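Local coordinates for protein diguanylate cyclase/phosphodiesterase (Caldicellulosiruptor saccharolyticus, PDB 3MTK) that probably takes part in cyclic di-GMP signalling, this chain being the GGDEF domain of a longer protein that also carries PAS and EAL domains, at residues C34-R45 with V121-I130. Sequence-based numbering, arbitrary orientation.
Sequences CIDTYLIFLEVR and VNFNIGAAQI
Leu39 and Ala128, and likewise Phe41 and Gly126, exchange backbone hydrogen bonds in both directions, joining strands 37-44 and 123-129 as antiparallel neighbours in the central sheet of the GGDEF domain. Leu39 N reaches Ala128 O at 2.9 Å and 176°. Between these pairs, CA-H...O contacts such as Ala127 CA to Leu39 O (3.2 Å) add to the ladder. Farther along, Arg45 N bonds to Asn122 O, and a water bridges Arg45 O and Asn122 N.

Apolar side chains mesh on the face of Ile40, Leu42, Ile125 and Ala127. The CG2 methyls of Ile40 and Ile125 press together at 3.4 Å, a tight fit. On its other branch Ile125 runs alongside Leu42, with Ile125 CG1 3.6 Å from Leu42 CG, and Met104 of helix 97-108 covers both.

Polar side chains meet near Gln129, whose bend at chi2 (96°) carries the amide over to Tyr38 and Asp36. Gln129 NE2 donates to the anti lone pair of Asp36 OD1 at 3.0 Å, a bent bond (137°) made less certain by the poor order of Asp36, while Gln129 OE1 lies 3.0 Å from Tyr38 OH. Backbone bonding and buried hydrocarbon thus hold the strands mid-length, while a water bridge near Arg45 and a polar cluster round Gln129 add links on either side of this middle part.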
# COMPACT_ATOMS: atom_id res chain seq x y z
N CYS A 34 -14.36 -14.61 -0.95
CA CYS A 34 -13.23 -13.79 -0.57
C CYS A 34 -13.71 -13.04 0.67
O CYS A 34 -13.70 -11.81 0.71
CB CYS A 34 -12.89 -12.82 -1.69
SG CYS A 34 -12.46 -13.64 -3.25
N ILE A 35 -14.15 -13.82 1.66
CA ILE A 35 -14.67 -13.32 2.93
C ILE A 35 -14.19 -11.91 3.26
O ILE A 35 -13.29 -11.71 4.08
CB ILE A 35 -14.30 -14.27 4.10
CG1 ILE A 35 -14.66 -13.64 5.45
CG2 ILE A 35 -12.81 -14.61 4.05
CD1 ILE A 35 -16.09 -13.13 5.54
N ASP A 36 -14.83 -10.93 2.63
CA ASP A 36 -14.46 -9.55 2.83
C ASP A 36 -12.94 -9.41 2.89
O ASP A 36 -12.35 -9.15 3.94
CB ASP A 36 -15.12 -9.02 4.10
CG ASP A 36 -16.63 -8.98 3.98
OD1 ASP A 36 -17.12 -8.65 2.88
OD2 ASP A 36 -17.33 -9.28 4.97
N THR A 37 -12.33 -9.61 1.73
CA THR A 37 -10.90 -9.50 1.56
C THR A 37 -10.75 -8.26 0.71
O THR A 37 -11.50 -8.07 -0.26
CB THR A 37 -10.35 -10.71 0.78
OG1 THR A 37 -10.84 -11.91 1.38
CG2 THR A 37 -8.84 -10.71 0.81
N TYR A 38 -9.81 -7.40 1.05
CA TYR A 38 -9.64 -6.17 0.29
C TYR A 38 -8.26 -5.91 -0.28
O TYR A 38 -7.25 -6.35 0.26
CB TYR A 38 -10.03 -4.96 1.15
CG TYR A 38 -11.44 -4.97 1.68
CD1 TYR A 38 -11.81 -5.83 2.72
CD2 TYR A 38 -12.41 -4.12 1.15
CE1 TYR A 38 -13.11 -5.84 3.20
CE2 TYR A 38 -13.71 -4.13 1.63
CZ TYR A 38 -14.05 -4.99 2.65
OH TYR A 38 -15.34 -5.00 3.13
N LEU A 39 -8.24 -5.18 -1.39
CA LEU A 39 -6.99 -4.77 -2.02
C LEU A 39 -6.88 -3.32 -1.55
O LEU A 39 -7.86 -2.57 -1.63
CB LEU A 39 -7.10 -4.80 -3.54
CG LEU A 39 -5.85 -4.30 -4.27
CD1 LEU A 39 -4.66 -5.16 -3.90
CD2 LEU A 39 -6.07 -4.33 -5.77
N ILE A 40 -5.71 -2.94 -1.06
CA ILE A 40 -5.50 -1.58 -0.58
C ILE A 40 -4.25 -0.98 -1.20
O ILE A 40 -3.20 -1.62 -1.26
CB ILE A 40 -5.35 -1.55 0.96
CG1 ILE A 40 -6.58 -2.17 1.61
CG2 ILE A 40 -5.22 -0.11 1.45
CD1 ILE A 40 -6.36 -2.55 3.05
N PHE A 41 -4.39 0.26 -1.65
CA PHE A 41 -3.31 1.01 -2.27
C PHE A 41 -2.90 2.16 -1.35
O PHE A 41 -3.72 3.02 -1.01
CB PHE A 41 -3.76 1.57 -3.63
CG PHE A 41 -3.51 0.65 -4.80
CD1 PHE A 41 -3.07 -0.65 -4.61
CD2 PHE A 41 -3.73 1.10 -6.10
CE1 PHE A 41 -2.85 -1.51 -5.71
CE2 PHE A 41 -3.51 0.26 -7.21
CZ PHE A 41 -3.07 -1.05 -7.01
N LEU A 42 -1.64 2.18 -0.93
CA LEU A 42 -1.17 3.27 -0.07
C LEU A 42 -0.13 4.08 -0.83
O LEU A 42 0.84 3.52 -1.38
CB LEU A 42 -0.51 2.76 1.22
CG LEU A 42 -1.26 2.02 2.31
CD1 LEU A 42 -1.42 0.54 1.94
CD2 LEU A 42 -0.47 2.14 3.59
N GLU A 43 -0.32 5.39 -0.85
CA GLU A 43 0.63 6.24 -1.54
C GLU A 43 1.35 7.17 -0.56
O GLU A 43 0.72 7.82 0.28
CB GLU A 43 -0.09 7.07 -2.61
CG GLU A 43 0.85 7.94 -3.43
CD GLU A 43 0.15 8.67 -4.56
OE1 GLU A 43 -0.85 8.15 -5.07
OE2 GLU A 43 0.62 9.76 -4.94
N VAL A 44 2.67 7.20 -0.65
CA VAL A 44 3.47 8.07 0.22
C VAL A 44 3.47 9.44 -0.46
O VAL A 44 3.97 9.58 -1.58
CB VAL A 44 4.92 7.57 0.33
CG1 VAL A 44 5.64 8.34 1.40
CG2 VAL A 44 4.93 6.08 0.63
N ARG A 45 2.90 10.44 0.20
CA ARG A 45 2.83 11.77 -0.43
C ARG A 45 4.13 12.58 -0.46
O ARG A 45 5.00 12.43 0.40
CB ARG A 45 1.75 12.61 0.25
CG ARG A 45 0.36 11.98 0.25
CD ARG A 45 -0.08 11.58 -1.14
NE ARG A 45 -0.00 12.69 -2.09
CZ ARG A 45 -0.89 13.68 -2.17
NH1 ARG A 45 -1.94 13.71 -1.36
NH2 ARG A 45 -0.72 14.65 -3.05
N VAL A 121 5.78 11.85 7.31
CA VAL A 121 5.28 11.86 5.95
C VAL A 121 3.78 11.71 5.94
O VAL A 121 3.19 11.27 6.91
CB VAL A 121 5.85 10.70 5.13
CG1 VAL A 121 7.30 10.96 4.81
CG2 VAL A 121 5.69 9.41 5.91
N ASN A 122 3.18 12.07 4.81
CA ASN A 122 1.75 11.97 4.62
C ASN A 122 1.45 10.85 3.66
O ASN A 122 2.32 10.46 2.88
CB ASN A 122 1.20 13.28 4.08
CG ASN A 122 1.17 14.35 5.13
OD1 ASN A 122 1.28 15.53 4.84
ND2 ASN A 122 1.02 13.93 6.38
N PHE A 123 0.22 10.34 3.72
CA PHE A 123 -0.21 9.24 2.86
C PHE A 123 -1.63 9.46 2.38
O PHE A 123 -2.29 10.43 2.75
CB PHE A 123 -0.19 7.91 3.62
CG PHE A 123 1.14 7.56 4.27
CD1 PHE A 123 1.54 8.19 5.44
CD2 PHE A 123 1.96 6.60 3.72
CE1 PHE A 123 2.75 7.86 6.06
CE2 PHE A 123 3.17 6.26 4.32
CZ PHE A 123 3.56 6.89 5.50
N ASN A 124 -2.09 8.52 1.56
CA ASN A 124 -3.45 8.47 1.05
C ASN A 124 -3.69 7.00 0.77
O ASN A 124 -2.75 6.26 0.42
CB ASN A 124 -3.62 9.33 -0.19
CG ASN A 124 -4.15 10.72 0.14
OD1 ASN A 124 -5.30 10.87 0.60
ND2 ASN A 124 -3.31 11.73 -0.06
N ILE A 125 -4.93 6.56 0.96
CA ILE A 125 -5.25 5.17 0.77
C ILE A 125 -6.49 4.92 -0.07
O ILE A 125 -7.54 5.52 0.15
CB ILE A 125 -5.42 4.48 2.14
CG1 ILE A 125 -4.04 4.27 2.77
CG2 ILE A 125 -6.15 3.16 2.00
CD1 ILE A 125 -4.09 3.67 4.18
N GLY A 126 -6.34 4.02 -1.04
CA GLY A 126 -7.45 3.65 -1.89
C GLY A 126 -7.64 2.16 -1.68
O GLY A 126 -6.67 1.39 -1.74
N ALA A 127 -8.87 1.73 -1.42
CA ALA A 127 -9.12 0.31 -1.18
C ALA A 127 -10.30 -0.23 -1.99
O ALA A 127 -11.19 0.53 -2.38
CB ALA A 127 -9.35 0.06 0.31
N ALA A 128 -10.30 -1.53 -2.24
CA ALA A 128 -11.38 -2.13 -3.01
C ALA A 128 -11.69 -3.58 -2.62
O ALA A 128 -10.79 -4.40 -2.46
CB ALA A 128 -11.07 -2.04 -4.50
N GLN A 129 -12.98 -3.87 -2.47
CA GLN A 129 -13.46 -5.21 -2.12
C GLN A 129 -13.06 -6.19 -3.22
O GLN A 129 -13.50 -6.05 -4.37
CB GLN A 129 -14.99 -5.18 -2.02
CG GLN A 129 -15.64 -6.49 -1.60
CD GLN A 129 -15.92 -6.54 -0.11
OE1 GLN A 129 -16.54 -5.62 0.44
NE2 GLN A 129 -15.47 -7.60 0.55
N ILE A 130 -12.21 -7.16 -2.89
CA ILE A 130 -11.79 -8.15 -3.88
C ILE A 130 -13.00 -8.99 -4.30
O ILE A 130 -13.74 -9.49 -3.46
CB ILE A 130 -10.73 -9.12 -3.31
CG1 ILE A 130 -9.38 -8.41 -3.21
CG2 ILE A 130 -10.64 -10.36 -4.20
CD1 ILE A 130 -8.26 -9.31 -2.73
O HOH W 1 4.46 13.63 2.95